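Local coordinates for protein mRNA export factor MEX67 (Candida albicans, PDB 1Q40) that probably carries mRNA out of the nucleus, its NTF2-like domain pairing with the chain of another protein, at residues N41-S46 with S196-S201; M47-S52 with Y72-S77; T68-Y73 with L204-Y209. One frame throughout, in Å; residues are numbered along the deposited sequence.

Contact 1: residues N41-S46 with S196-S201; sequences NESQFS and SMIVAS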
ATOM      1  N   ASN B  41       5.341 -21.037 -11.811  1.00 45.50           N
ATOM      2  CA  ASN B  41       6.800 -20.905 -11.658  1.00 45.15           C
ATOM      3  C   ASN B  41       7.305 -19.468 -11.542  1.00 43.54           C
ATOM      4  O   ASN B  41       8.197 -19.193 -10.741  1.00 42.64           O
ATOM      5  CB  ASN B  41       7.542 -21.597 -12.812  1.00 46.77           C
ATOM      6  CG  ASN B  41       7.524 -23.101 -12.697  1.00 48.66           C
ATOM      7  OD1 ASN B  41       7.325 -23.645 -11.619  1.00 50.66           O
ATOM      8  ND2 ASN B  41       7.732 -23.786 -13.819  1.00 50.94           N
ATOM      9  N   GLU B  42       6.726 -18.569 -12.335  1.00 42.82           N
ATOM     10  CA  GLU B  42       7.134 -17.165 -12.365  1.00 42.13           C
ATOM     11  C   GLU B  42       6.409 -16.277 -11.331  1.00 39.17           C
ATOM     12  O   GLU B  42       6.733 -15.099 -11.195  1.00 38.55           O
ATOM     13  CB  GLU B  42       6.926 -16.594 -13.779  1.00 43.77           C
ATOM     14  CG  GLU B  42       7.897 -17.135 -14.828  1.00 47.89           C
ATOM     15  CD  GLU B  42       7.869 -16.339 -16.137  1.00 53.36           C
ATOM     16  OE1 GLU B  42       6.810 -15.753 -16.486  1.00 54.92           O
ATOM     17  OE2 GLU B  42       8.912 -16.300 -16.833  1.00 57.75           O
ATOM     18  N   SER B  43       5.439 -16.839 -10.613  1.00 37.27           N
ATOM     19  CA  SER B  43       4.655 -16.091  -9.631  1.00 35.00           C
ATOM     20  C   SER B  43       5.523 -15.616  -8.459  1.00 32.93           C
ATOM     21  O   SER B  43       6.490 -16.282  -8.089  1.00 32.24           O
ATOM     22  CB  SER B  43       3.497 -16.937  -9.098  1.00 34.96           C
ATOM     23  OG  SER B  43       2.548 -17.195 -10.112  1.00 36.00           O
ATOM     24  N   GLN B  44       5.152 -14.471  -7.888  1.00 30.93           N
ATOM     25  CA  GLN B  44       5.916 -13.833  -6.816  1.00 29.69           C
ATOM     26  C   GLN B  44       5.038 -13.485  -5.599  1.00 28.14           C
ATOM     27  O   GLN B  44       3.895 -13.004  -5.731  1.00 27.61           O
ATOM     28  CB  GLN B  44       6.626 -12.575  -7.328  1.00 29.78           C
ATOM     29  CG  GLN B  44       7.634 -12.833  -8.424  1.00 31.32           C
ATOM     30  CD  GLN B  44       8.264 -11.555  -8.953  1.00 32.42           C
ATOM     31  OE1 GLN B  44       9.211 -11.033  -8.367  1.00 33.22           O
ATOM     32  NE2 GLN B  44       7.745 -11.056 -10.064  1.00 31.15           N
ATOM     33  N   PHE B  45       5.586 -13.767  -4.420  1.00 27.10           N
ATOM     34  CA  PHE B  45       5.009 -13.368  -3.149  1.00 26.36           C
ATOM     35  C   PHE B  45       6.059 -12.775  -2.231  1.00 25.88           C
ATOM     36  O   PHE B  45       7.146 -13.322  -2.085  1.00 26.14           O
ATOM     37  CB  PHE B  45       4.388 -14.556  -2.422  1.00 26.36           C
ATOM     38  CG  PHE B  45       3.876 -14.216  -1.050  1.00 25.45           C
ATOM     39  CD1 PHE B  45       2.701 -13.496  -0.898  1.00 24.82           C
ATOM     40  CD2 PHE B  45       4.570 -14.623   0.095  1.00 25.15           C
ATOM     41  CE1 PHE B  45       2.219 -13.169   0.376  1.00 24.74           C
ATOM     42  CE2 PHE B  45       4.096 -14.291   1.363  1.00 24.99           C
ATOM     43  CZ  PHE B  45       2.925 -13.566   1.500  1.00 25.66           C
ATOM     44  N   SER B  46       5.721 -11.666  -1.586  1.00 25.56           N
ATOM     45  CA  SER B  46       6.470 -11.225  -0.423  1.00 24.71           C
ATOM     46  C   SER B  46       5.563 -10.523   0.578  1.00 24.22           C
ATOM     47  O   SER B  46       4.464 -10.050   0.243  1.00 24.02           O
ATOM     48  CB  SER B  46       7.664 -10.351  -0.823  1.00 25.24           C
ATOM     49  OG  SER B  46       7.307  -9.346  -1.757  1.00 26.13           O
ATOM     50  N   SER B 196      -6.877 -21.445 -15.002  1.00 67.61           N
ATOM     51  CA  SER B 196      -8.025 -20.555 -15.143  1.00 68.03           C
ATOM     52  C   SER B 196      -7.701 -19.155 -14.613  1.00 65.87           C
ATOM     53  O   SER B 196      -7.803 -18.176 -15.351  1.00 66.13           O
ATOM     54  CB  SER B 196      -9.252 -21.137 -14.428  1.00 68.81           C
ATOM     55  OG  SER B 196     -10.451 -20.688 -15.038  1.00 70.75           O
HETATM   56  N   MSE B 197      -7.327 -19.071 -13.336  1.00 63.69           N
HETATM   57  CA  MSE B 197      -6.814 -17.830 -12.740  1.00 61.44           C
HETATM   58  C   MSE B 197      -5.430 -18.093 -12.148  1.00 58.56           C
HETATM   59  O   MSE B 197      -5.241 -19.055 -11.407  1.00 58.28           O
HETATM   60  CB  MSE B 197      -7.767 -17.299 -11.656  1.00 61.32           C
HETATM   61  CG  MSE B 197      -8.978 -16.556 -12.210  1.00 64.42           C
HETATM   62 SE   MSE B 197     -10.116 -15.749 -10.840  0.50 67.41          SE
HETATM   63  CE  MSE B 197     -10.910 -17.357 -10.090  1.00 69.36           C
ATOM     64  N   ILE B 198      -4.469 -17.239 -12.494  1.00 55.84           N
ATOM     65  CA  ILE B 198      -3.104 -17.333 -11.988  1.00 53.33           C
ATOM     66  C   ILE B 198      -2.733 -16.033 -11.269  1.00 49.59           C
ATOM     67  O   ILE B 198      -2.824 -14.953 -11.849  1.00 49.09           O
ATOM     68  CB  ILE B 198      -2.125 -17.595 -13.157  1.00 54.44           C
ATOM     69  CG1 ILE B 198      -2.420 -18.947 -13.825  1.00 57.38           C
ATOM     70  CG2 ILE B 198      -0.671 -17.513 -12.694  1.00 53.96           C
ATOM     71  CD1 ILE B 198      -2.353 -20.155 -12.893  1.00 58.54           C
ATOM     72  N   VAL B 199      -2.330 -16.141 -10.007  1.00 45.87           N
ATOM     73  CA  VAL B 199      -1.763 -15.011  -9.278  1.00 42.48           C
ATOM     74  C   VAL B 199      -0.313 -14.820  -9.718  1.00 40.38           C
ATOM     75  O   VAL B 199       0.560 -15.631  -9.401  1.00 39.37           O
ATOM     76  CB  VAL B 199      -1.845 -15.211  -7.739  1.00 41.70           C
ATOM     77  CG1 VAL B 199      -1.251 -14.018  -6.997  1.00 40.49           C
ATOM     78  CG2 VAL B 199      -3.295 -15.439  -7.300  1.00 42.08           C
ATOM     79  N   ALA B 200      -0.079 -13.751 -10.478  1.00 38.52           N
ATOM     80  CA  ALA B 200       1.251 -13.381 -10.951  1.00 37.17           C
ATOM     81  C   ALA B 200       2.095 -12.738  -9.851  1.00 34.96           C
ATOM     82  O   ALA B 200       3.302 -12.946  -9.796  1.00 34.20           O
ATOM     83  CB  ALA B 200       1.141 -12.422 -12.125  1.00 37.82           C
ATOM     84  N   SER B 201       1.446 -11.925  -9.025  1.00 33.27           N
ATOM     85  CA  SER B 201       2.096 -11.138  -7.971  1.00 31.55           C
ATOM     86  C   SER B 201       1.160 -11.039  -6.777  1.00 30.21           C
ATOM     87  O   SER B 201      -0.047 -10.910  -6.939  1.00 30.50           O
ATOM     88  CB  SER B 201       2.453  -9.730  -8.475  1.00 31.53           C
ATOM     89  OG  SER B 201       2.868  -8.882  -7.406  1.00 30.56           O
TER
HETATM   90  O   HOH W   1       5.546 -12.557 -11.456  1.00 31.08           O

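Contact 2: residues M47-S52 with Y72-S77; sequences MQVDSS and YYLNNS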
HETATM    1  N   MSE B  47       6.015 -10.522   1.828  1.00 23.43           N
HETATM    2  CA  MSE B  47       5.309  -9.907   2.940  1.00 23.27           C
HETATM    3  C   MSE B  47       6.203  -8.833   3.570  1.00 22.73           C
HETATM    4  O   MSE B  47       7.417  -9.029   3.720  1.00 22.79           O
HETATM    5  CB  MSE B  47       4.918 -10.976   3.974  1.00 23.16           C
HETATM    6  CG  MSE B  47       4.199 -10.444   5.213  1.00 22.61           C
HETATM    7 SE   MSE B  47       5.445  -9.885   6.630  1.00 25.14          SE
HETATM    8  CE  MSE B  47       6.487 -11.476   6.784  1.00 23.33           C
ATOM      9  N   GLN B  48       5.597  -7.699   3.914  1.00 22.27           N
ATOM     10  CA  GLN B  48       6.307  -6.565   4.533  1.00 21.88           C
ATOM     11  C   GLN B  48       5.590  -6.130   5.816  1.00 21.11           C
ATOM     12  O   GLN B  48       4.364  -6.122   5.871  1.00 21.80           O
ATOM     13  CB  GLN B  48       6.421  -5.398   3.510  1.00 21.60           C
ATOM     14  CG  GLN B  48       5.071  -4.880   2.944  1.00 23.28           C
ATOM     15  CD  GLN B  48       5.215  -3.771   1.882  1.00 23.43           C
ATOM     16  OE1 GLN B  48       5.915  -2.781   2.098  1.00 23.72           O
ATOM     17  NE2 GLN B  48       4.541  -3.941   0.751  1.00 21.61           N
ATOM     18  N   VAL B  49       6.354  -5.788   6.852  1.00 20.63           N
ATOM     19  CA  VAL B  49       5.823  -5.253   8.099  1.00 20.44           C
ATOM     20  C   VAL B  49       6.051  -3.734   8.139  1.00 20.95           C
ATOM     21  O   VAL B  49       7.150  -3.247   7.845  1.00 19.64           O
ATOM     22  CB  VAL B  49       6.487  -5.900   9.337  1.00 20.75           C
ATOM     23  CG1 VAL B  49       6.055  -5.205  10.628  1.00 20.19           C
ATOM     24  CG2 VAL B  49       6.170  -7.383   9.388  1.00 20.86           C
ATOM     25  N   ASP B  50       4.992  -3.004   8.486  1.00 21.02           N
ATOM     26  CA  ASP B  50       5.059  -1.559   8.771  1.00 21.89           C
ATOM     27  C   ASP B  50       4.668  -1.306  10.232  1.00 21.71           C
ATOM     28  O   ASP B  50       3.514  -1.054  10.543  1.00 21.43           O
ATOM     29  CB  ASP B  50       4.115  -0.797   7.835  1.00 21.99           C
ATOM     30  CG  ASP B  50       4.189   0.715   8.018  1.00 25.05           C
ATOM     31  OD1 ASP B  50       4.965   1.208   8.881  1.00 26.19           O
ATOM     32  OD2 ASP B  50       3.493   1.498   7.326  1.00 29.65           O
ATOM     33  N   SER B  51       5.652  -1.372  11.120  1.00 22.15           N
ATOM     34  CA  SER B  51       5.431  -1.228  12.549  1.00 22.30           C
ATOM     35  C   SER B  51       5.102   0.207  12.957  1.00 23.72           C
ATOM     36  O   SER B  51       4.627   0.440  14.064  1.00 24.38           O
ATOM     37  CB  SER B  51       6.643  -1.751  13.331  1.00 22.54           C
ATOM     38  OG  SER B  51       7.801  -0.960  13.111  1.00 21.63           O
ATOM     39  N   SER B  52       5.364   1.164  12.072  1.00 24.46           N
ATOM     40  CA  SER B  52       5.109   2.564  12.356  1.00 25.99           C
ATOM     41  C   SER B  52       3.730   3.051  11.908  1.00 26.15           C
ATOM     42  O   SER B  52       3.420   4.237  12.048  1.00 26.96           O
ATOM     43  CB  SER B  52       6.171   3.425  11.680  1.00 26.14           C
ATOM     44  OG  SER B  52       6.124   4.736  12.230  1.00 31.19           O
ATOM     45  N   TYR B  72       6.685 -12.988  14.873  1.00 23.85           N
ATOM     46  CA  TYR B  72       6.545 -14.031  13.843  1.00 24.59           C
ATOM     47  C   TYR B  72       6.806 -13.541  12.409  1.00 24.35           C
ATOM     48  O   TYR B  72       7.070 -14.341  11.514  1.00 25.76           O
ATOM     49  CB  TYR B  72       5.148 -14.663  13.903  1.00 25.46           C
ATOM     50  CG  TYR B  72       4.982 -15.713  14.988  1.00 26.61           C
ATOM     51  CD1 TYR B  72       3.932 -15.648  15.897  1.00 27.16           C
ATOM     52  CD2 TYR B  72       5.883 -16.767  15.100  1.00 28.84           C
ATOM     53  CE1 TYR B  72       3.786 -16.611  16.904  1.00 28.81           C
ATOM     54  CE2 TYR B  72       5.752 -17.727  16.098  1.00 29.68           C
ATOM     55  CZ  TYR B  72       4.699 -17.649  16.988  1.00 30.04           C
ATOM     56  OH  TYR B  72       4.580 -18.615  17.955  1.00 31.67           O
ATOM     57  N   TYR B  73       6.739 -12.228  12.211  1.00 23.70           N
ATOM     58  CA  TYR B  73       6.778 -11.595  10.898  1.00 23.34           C
ATOM     59  C   TYR B  73       8.110 -10.938  10.525  1.00 23.93           C
ATOM     60  O   TYR B  73       8.418 -10.777   9.335  1.00 23.95           O
ATOM     61  CB  TYR B  73       5.724 -10.503  10.869  1.00 22.74           C
ATOM     62  CG  TYR B  73       4.310 -10.992  11.053  1.00 21.25           C
ATOM     63  CD1 TYR B  73       3.545 -11.361   9.957  1.00 21.45           C
ATOM     64  CD2 TYR B  73       3.739 -11.082  12.311  1.00 21.39           C
ATOM     65  CE1 TYR B  73       2.244 -11.816  10.100  1.00 20.91           C
ATOM     66  CE2 TYR B  73       2.408 -11.532  12.474  1.00 20.53           C
ATOM     67  CZ  TYR B  73       1.670 -11.881  11.362  1.00 22.10           C
ATOM     68  OH  TYR B  73       0.371 -12.333  11.467  1.00 20.94           O
ATOM     69  N   LEU B  74       8.894 -10.554  11.526  1.00 24.37           N
ATOM     70  CA  LEU B  74      10.028  -9.664  11.299  1.00 25.40           C
ATOM     71  C   LEU B  74      11.145 -10.268  10.470  1.00 26.61           C
ATOM     72  O   LEU B  74      11.736  -9.575   9.644  1.00 26.33           O
ATOM     73  CB  LEU B  74      10.616  -9.170  12.624  1.00 26.01           C
ATOM     74  CG  LEU B  74       9.769  -8.196  13.419  1.00 25.51           C
ATOM     75  CD1 LEU B  74      10.422  -7.975  14.767  1.00 27.41           C
ATOM     76  CD2 LEU B  74       9.624  -6.893  12.688  1.00 26.30           C
ATOM     77  N   ASN B  75      11.467 -11.537  10.689  1.00 27.62           N
ATOM     78  CA  ASN B  75      12.597 -12.128   9.958  1.00 29.02           C
ATOM     79  C   ASN B  75      12.322 -12.242   8.462  1.00 28.25           C
ATOM     80  O   ASN B  75      13.236 -12.144   7.646  1.00 28.69           O
ATOM     81  CB  ASN B  75      12.983 -13.497  10.507  1.00 29.73           C
ATOM     82  CG  ASN B  75      14.286 -13.998   9.916  1.00 34.45           C
ATOM     83  OD1 ASN B  75      15.301 -13.293   9.934  1.00 39.64           O
ATOM     84  ND2 ASN B  75      14.263 -15.203   9.365  1.00 39.05           N
ATOM     85  N   ASN B  76      11.055 -12.436   8.112  1.00 27.11           N
ATOM     86  CA  ASN B  76      10.656 -12.568   6.725  1.00 26.68           C
ATOM     87  C   ASN B  76      10.137 -11.285   6.069  1.00 25.39           C
ATOM     88  O   ASN B  76       9.769 -11.309   4.894  1.00 26.02           O
ATOM     89  CB  ASN B  76       9.612 -13.673   6.610  1.00 26.73           C
ATOM     90  CG  ASN B  76      10.204 -15.053   6.871  1.00 29.15           C
ATOM     91  OD1 ASN B  76      11.412 -15.257   6.727  1.00 31.65           O
ATOM     92  ND2 ASN B  76       9.362 -15.996   7.273  1.00 30.56           N
ATOM     93  N   SER B  77      10.118 -10.183   6.812  1.00 23.92           N
ATOM     94  CA  SER B  77       9.572  -8.920   6.320  1.00 23.02           C
ATOM     95  C   SER B  77      10.442  -8.303   5.234  1.00 22.90           C
ATOM     96  O   SER B  77      11.628  -8.084   5.427  1.00 23.02           O
ATOM     97  CB  SER B  77       9.405  -7.915   7.473  1.00 22.93           C
ATOM     98  OG  SER B  77       9.120  -6.605   6.993  1.00 20.78           O
TER
HETATM   99  O   HOH W   2       8.520 -11.933   2.573  1.00 24.53           O

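Contact 3: residues T68-Y73 with L204-Y209; sequences TDFGYY and LLIRPY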
ATOM      1  N   THR B  68       2.477  -3.510  19.500  1.00 28.45           N
ATOM      2  CA  THR B  68       2.282  -4.796  18.837  1.00 27.46           C
ATOM      3  C   THR B  68       3.593  -5.555  18.758  1.00 26.39           C
ATOM      4  O   THR B  68       4.615  -4.993  18.359  1.00 25.16           O
ATOM      5  CB  THR B  68       1.774  -4.562  17.394  1.00 27.60           C
ATOM      6  OG1 THR B  68       0.566  -3.788  17.409  1.00 29.59           O
ATOM      7  CG2 THR B  68       1.379  -5.872  16.730  1.00 27.13           C
ATOM      8  N   ASP B  69       3.558  -6.832  19.122  1.00 25.95           N
ATOM      9  CA  ASP B  69       4.693  -7.727  18.937  1.00 25.82           C
ATOM     10  C   ASP B  69       4.633  -8.375  17.545  1.00 24.90           C
ATOM     11  O   ASP B  69       3.766  -9.209  17.269  1.00 24.93           O
ATOM     12  CB  ASP B  69       4.722  -8.787  20.043  1.00 26.68           C
ATOM     13  CG  ASP B  69       6.042  -9.541  20.103  1.00 28.86           C
ATOM     14  OD1 ASP B  69       6.601  -9.718  21.226  1.00 30.70           O
ATOM     15  OD2 ASP B  69       6.592 -10.007  19.087  1.00 29.00           O
ATOM     16  N   PHE B  70       5.556  -7.984  16.670  1.00 23.70           N
ATOM     17  CA  PHE B  70       5.632  -8.528  15.308  1.00 23.08           C
ATOM     18  C   PHE B  70       6.628  -9.699  15.152  1.00 23.43           C
ATOM     19  O   PHE B  70       7.057  -9.989  14.035  1.00 22.59           O
ATOM     20  CB  PHE B  70       6.014  -7.418  14.326  1.00 22.71           C
ATOM     21  CG  PHE B  70       4.958  -6.366  14.150  1.00 21.86           C
ATOM     22  CD1 PHE B  70       5.063  -5.135  14.788  1.00 21.14           C
ATOM     23  CD2 PHE B  70       3.877  -6.593  13.318  1.00 19.76           C
ATOM     24  CE1 PHE B  70       4.086  -4.152  14.601  1.00 22.23           C
ATOM     25  CE2 PHE B  70       2.893  -5.628  13.127  1.00 20.10           C
ATOM     26  CZ  PHE B  70       2.995  -4.399  13.768  1.00 21.99           C
ATOM     27  N   GLY B  71       6.980 -10.356  16.262  1.00 23.29           N
ATOM     28  CA  GLY B  71       7.960 -11.440  16.290  1.00 23.82           C
ATOM     29  C   GLY B  71       7.884 -12.547  15.245  1.00 23.85           C
ATOM     30  O   GLY B  71       8.914 -13.003  14.771  1.00 24.28           O
ATOM     31  N   TYR B  72       6.685 -12.988  14.873  1.00 23.85           N
ATOM     32  CA  TYR B  72       6.545 -14.031  13.843  1.00 24.59           C
ATOM     33  C   TYR B  72       6.806 -13.541  12.409  1.00 24.35           C
ATOM     34  O   TYR B  72       7.070 -14.341  11.514  1.00 25.76           O
ATOM     35  CB  TYR B  72       5.148 -14.663  13.903  1.00 25.46           C
ATOM     36  CG  TYR B  72       4.982 -15.713  14.988  1.00 26.61           C
ATOM     37  CD1 TYR B  72       3.932 -15.648  15.897  1.00 27.16           C
ATOM     38  CD2 TYR B  72       5.883 -16.767  15.100  1.00 28.84           C
ATOM     39  CE1 TYR B  72       3.786 -16.611  16.904  1.00 28.81           C
ATOM     40  CE2 TYR B  72       5.752 -17.727  16.098  1.00 29.68           C
ATOM     41  CZ  TYR B  72       4.699 -17.649  16.988  1.00 30.04           C
ATOM     42  OH  TYR B  72       4.580 -18.615  17.955  1.00 31.67           O
ATOM     43  N   TYR B  73       6.739 -12.228  12.211  1.00 23.70           N
ATOM     44  CA  TYR B  73       6.778 -11.595  10.898  1.00 23.34           C
ATOM     45  C   TYR B  73       8.110 -10.938  10.525  1.00 23.93           C
ATOM     46  O   TYR B  73       8.418 -10.777   9.335  1.00 23.95           O
ATOM     47  CB  TYR B  73       5.724 -10.503  10.869  1.00 22.74           C
ATOM     48  CG  TYR B  73       4.310 -10.992  11.053  1.00 21.25           C
ATOM     49  CD1 TYR B  73       3.545 -11.361   9.957  1.00 21.45           C
ATOM     50  CD2 TYR B  73       3.739 -11.082  12.311  1.00 21.39           C
ATOM     51  CE1 TYR B  73       2.244 -11.816  10.100  1.00 20.91           C
ATOM     52  CE2 TYR B  73       2.408 -11.532  12.474  1.00 20.53           C
ATOM     53  CZ  TYR B  73       1.670 -11.881  11.362  1.00 22.10           C
ATOM     54  OH  TYR B  73       0.371 -12.333  11.467  1.00 20.94           O
ATOM     55  N   LEU B 204       1.692  -8.763   0.663  1.00 25.24           N
ATOM     56  CA  LEU B 204       0.951  -8.675   1.908  1.00 24.98           C
ATOM     57  C   LEU B 204       1.677  -7.692   2.807  1.00 24.35           C
ATOM     58  O   LEU B 204       2.864  -7.855   3.055  1.00 23.57           O
ATOM     59  CB  LEU B 204       0.919 -10.041   2.599  1.00 25.21           C
ATOM     60  CG  LEU B 204       0.297 -10.138   3.999  1.00 25.07           C
ATOM     61  CD1 LEU B 204      -1.131  -9.609   4.034  1.00 26.53           C
ATOM     62  CD2 LEU B 204       0.329 -11.567   4.477  1.00 25.15           C
ATOM     63  N   LEU B 205       0.955  -6.680   3.290  1.00 23.82           N
ATOM     64  CA  LEU B 205       1.479  -5.712   4.234  1.00 23.34           C
ATOM     65  C   LEU B 205       0.799  -5.917   5.588  1.00 22.92           C
ATOM     66  O   LEU B 205      -0.428  -5.931   5.669  1.00 22.79           O
ATOM     67  CB  LEU B 205       1.251  -4.285   3.736  1.00 23.77           C
ATOM     68  CG  LEU B 205       1.964  -3.187   4.560  1.00 25.55           C
ATOM     69  CD1 LEU B 205       2.405  -2.062   3.672  1.00 28.29           C
ATOM     70  CD2 LEU B 205       1.074  -2.609   5.666  1.00 25.39           C
ATOM     71  N   ILE B 206       1.614  -6.056   6.633  1.00 22.34           N
ATOM     72  CA  ILE B 206       1.165  -6.306   8.007  1.00 21.91           C
ATOM     73  C   ILE B 206       1.484  -5.080   8.860  1.00 21.39           C
ATOM     74  O   ILE B 206       2.601  -4.562   8.811  1.00 20.93           O
ATOM     75  CB  ILE B 206       1.899  -7.546   8.567  1.00 22.39           C
ATOM     76  CG1 ILE B 206       1.611  -8.789   7.703  1.00 22.48           C
ATOM     77  CG2 ILE B 206       1.524  -7.801  10.029  1.00 22.79           C
ATOM     78  CD1 ILE B 206       0.144  -9.251   7.725  1.00 23.91           C
ATOM     79  N   ARG B 207       0.497  -4.622   9.627  1.00 21.71           N
ATOM     80  CA  ARG B 207       0.587  -3.404  10.425  1.00 21.59           C
ATOM     81  C   ARG B 207      -0.280  -3.505  11.706  1.00 22.56           C
ATOM     82  O   ARG B 207      -1.080  -4.451  11.865  1.00 22.81           O
ATOM     83  CB  ARG B 207       0.216  -2.174   9.575  1.00 21.44           C
ATOM     84  CG  ARG B 207      -1.115  -2.279   8.839  1.00 21.85           C
ATOM     85  CD  ARG B 207      -1.417  -1.111   7.917  1.00 22.61           C
ATOM     86  NE  ARG B 207      -2.649  -1.309   7.161  1.00 23.41           N
ATOM     87  CZ  ARG B 207      -3.858  -0.930   7.571  1.00 26.46           C
ATOM     88  NH1 ARG B 207      -4.911  -1.159   6.798  1.00 27.77           N
ATOM     89  NH2 ARG B 207      -4.027  -0.337   8.751  1.00 26.68           N
ATOM     90  N   PRO B 208      -0.084  -2.582  12.651  1.00 22.86           N
ATOM     91  CA  PRO B 208      -0.846  -2.633  13.903  1.00 23.82           C
ATOM     92  C   PRO B 208      -2.356  -2.587  13.645  1.00 25.24           C
ATOM     93  O   PRO B 208      -2.830  -1.902  12.732  1.00 25.66           O
ATOM     94  CB  PRO B 208      -0.365  -1.398  14.662  1.00 23.69           C
ATOM     95  CG  PRO B 208       1.010  -1.129  14.104  1.00 23.30           C
ATOM     96  CD  PRO B 208       0.878  -1.463  12.646  1.00 22.20           C
ATOM     97  N   TYR B 209      -3.089  -3.365  14.422  1.00 26.50           N
ATOM     98  CA  TYR B 209      -4.540  -3.379  14.355  1.00 28.16           C
ATOM     99  C   TYR B 209      -5.097  -2.007  14.674  1.00 29.62           C
ATOM    100  O   TYR B 209      -4.644  -1.344  15.622  1.00 29.39           O
ATOM    101  CB  TYR B 209      -5.093  -4.380  15.359  1.00 28.68           C
ATOM    102  CG  TYR B 209      -6.596  -4.356  15.471  1.00 30.52           C
ATOM    103  CD1 TYR B 209      -7.400  -4.598  14.361  1.00 31.38           C
ATOM    104  CD2 TYR B 209      -7.215  -4.076  16.690  1.00 33.32           C
ATOM    105  CE1 TYR B 209      -8.787  -4.578  14.464  1.00 34.51           C
ATOM    106  CE2 TYR B 209      -8.605  -4.056  16.806  1.00 35.66           C
ATOM    107  CZ  TYR B 209      -9.382  -4.306  15.687  1.00 36.37           C
ATOM    108  OH  TYR B 209     -10.753  -4.295  15.790  1.00 39.05           O
TER
HETATM  109  O   HOH W   3      -1.872  -4.660  16.706  1.00 31.84           O

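Contact 1: residues N41-S46 with S196-S201
The parallel pairing of strands 44-49 and 198-208 in the curved sheet of this NTF2-like domain begins where Ser43 and Gln44 meet Val199, Ala200 and Ser201. Gln44 and Ser201 form a parallel bridge with their CA atoms 4.8 Å apart, and their CB atoms leave on the same face of the sheet. One backbone hydrogen bond holds this end, from Gln44 N to Ala200 O at 3.1 Å with an N-H...O angle of 148°. It is backed by two CA-H...O contacts, one from Ser43 CA to Ala200 O and the other from Ser201 CA to Gln44 O, each 3.4 Å long. Ala200 has a helical psi of -38°, which turns the successive carbonyls of Val199 and Ala200 both toward 41-46 instead of letting them point opposite ways. Ser43 uses the extra acceptor: OG lies anti to its own carbonyl carbon (chi1 -67°) and donates to Val199 O while receiving Gln40 N, so this buried hydroxyl is held from two directions. The face bearing Gln44 and Ser201 meets the chain of another protein, whose backbone bonds Gln44 NE2 and one of whose polar side chains bonds Ser201 OG. Opposed to it, Phe45 packs on helix 96-105, meeting Phe104 edge to face. A single water knits the strand starts together, donating to Glu42 O and Ala200 O, each 2.8 Å from it, and accepting from Gln44 NE2 at 3.0 Å. The shortest approach across the contact is Ser43 OG to Val199 O, 2.6 Å.

Contact 2: residues M47-S52 with Y72-S77
Val49 and Ser77 meet through a hydrogen bond from backbone to side chain: Val49 N donates to Ser77 OG at 2.9 Å, nearly straight, with an N-H...O angle of 161°. Ser77 OG is anti to its own backbone N (chi1 169°), which sets the oxygen beside the strand, and Asn79 N adds a weak bond to the same atom. Close by, Ser77 CA makes a CA-H...O contact with Met47 O, so the loop runs against the backbone of strand 44-49 without forming a regular ladder with it in 72-77. A water bridges the backbones, accepting from Met47 N and donating to Asn76 O, 2.7 Å away.

The tight part is apolar. Val49 CG2 presses on Tyr73 CB at 3.5 Å, the two side chains crossing at about a right angle, and CG2 also meets Ser77 CB. Met47, a selenomethionine, bends at chi2 and chi3, and its selenium comes to the edge of the Tyr73 ring, near the ring plane, with SE 4.1 Å from CD1. Its methyl CE continues to Tyr73 O, 3.3 Å away, and to Asn76 CB at 3.8 Å. The far end of Tyr73 is fixed separately by a hydrogen bond from OH to Glu144.

The outer side is looser. Leu74, largely exposed, reaches Val49 only with CD2, 4.5 Å from CG1, and glycerol, probably from the crystallisation liquor, lies near the leucine side chain. The selenium at the Tyr73 ring edge makes this a Met-aromatic contact, here joining a strand of the NTF2-like sheet to the irregular loop that follows it.

Contact 3: residues T68-Y73 with L204-Y209
The hydrophobic core lining one face of the NTF2-like sheet takes in Phe70, Tyr73, Ile206 and Pro208, where the loop 68-73 packs over the end of strand 198-208. No direct hydrogen bond crosses; the fit depends on methyls and rings. Ile206 CG2 sits over the centre of the Tyr73 ring, 4.1 Å from the centroid and 12° off its normal, a clear CH-pi contact. The same methyl touches the edge of Phe70, near its plane, with CG2 4.0 Å from CE2, so Ile206 bridges the two aromatics. Having CG1 anti to its carbonyl carbon (chi1 -60°), Ile206 also brings CG1 to Tyr73 CE1 at 3.9 Å.

Phe70 offers its edge to the proline too: CZ lies 3.7 Å from Pro208 N and 3.8 Å from Pro208 CD. Thr68 CG2 covers one Phe70 face toward the rim, while Thr68 OG1 shares a water with Tyr209 N. The loop keeps its shape by an Asx turn, Gly71 N to Asp69 OD2 at 2.9 Å, and by Tyr73 N bonding to Phe70 O.

Phe70 also touches Val49 of strand 44-49, while Tyr73 and Ile206 pack on Phe142 of strand 134-146. Arg207 leaves the strand away from this loop, and its NE forms a salt bridge with Asp184 of strand 181-190.

All three contacts use one mixed sheet, in which strands 44-49 and 198-208 are parallel neighbours. Contact 1 sits where this pair starts; contacts 2 and 3 lie at its far end, about 21 and 23 Å from contact 1 between centres but about 6 Å from each other. Along the chain, contact 2 is nested within the loop closed by contact 1, whereas contacts 1 and 3 cross. Tyr73 belongs to both contacts 2 and 3, so the loop after strand 44-49 packs on both strands. Contacts 2 and 3 are joined by probable backbone bonds, Gln48 N to Leu204 O and Ile206 N to Gln48 O. Gln44, Gln48 and Ser201 bond to the other protein, consistent with an NTF2-like heterodimer.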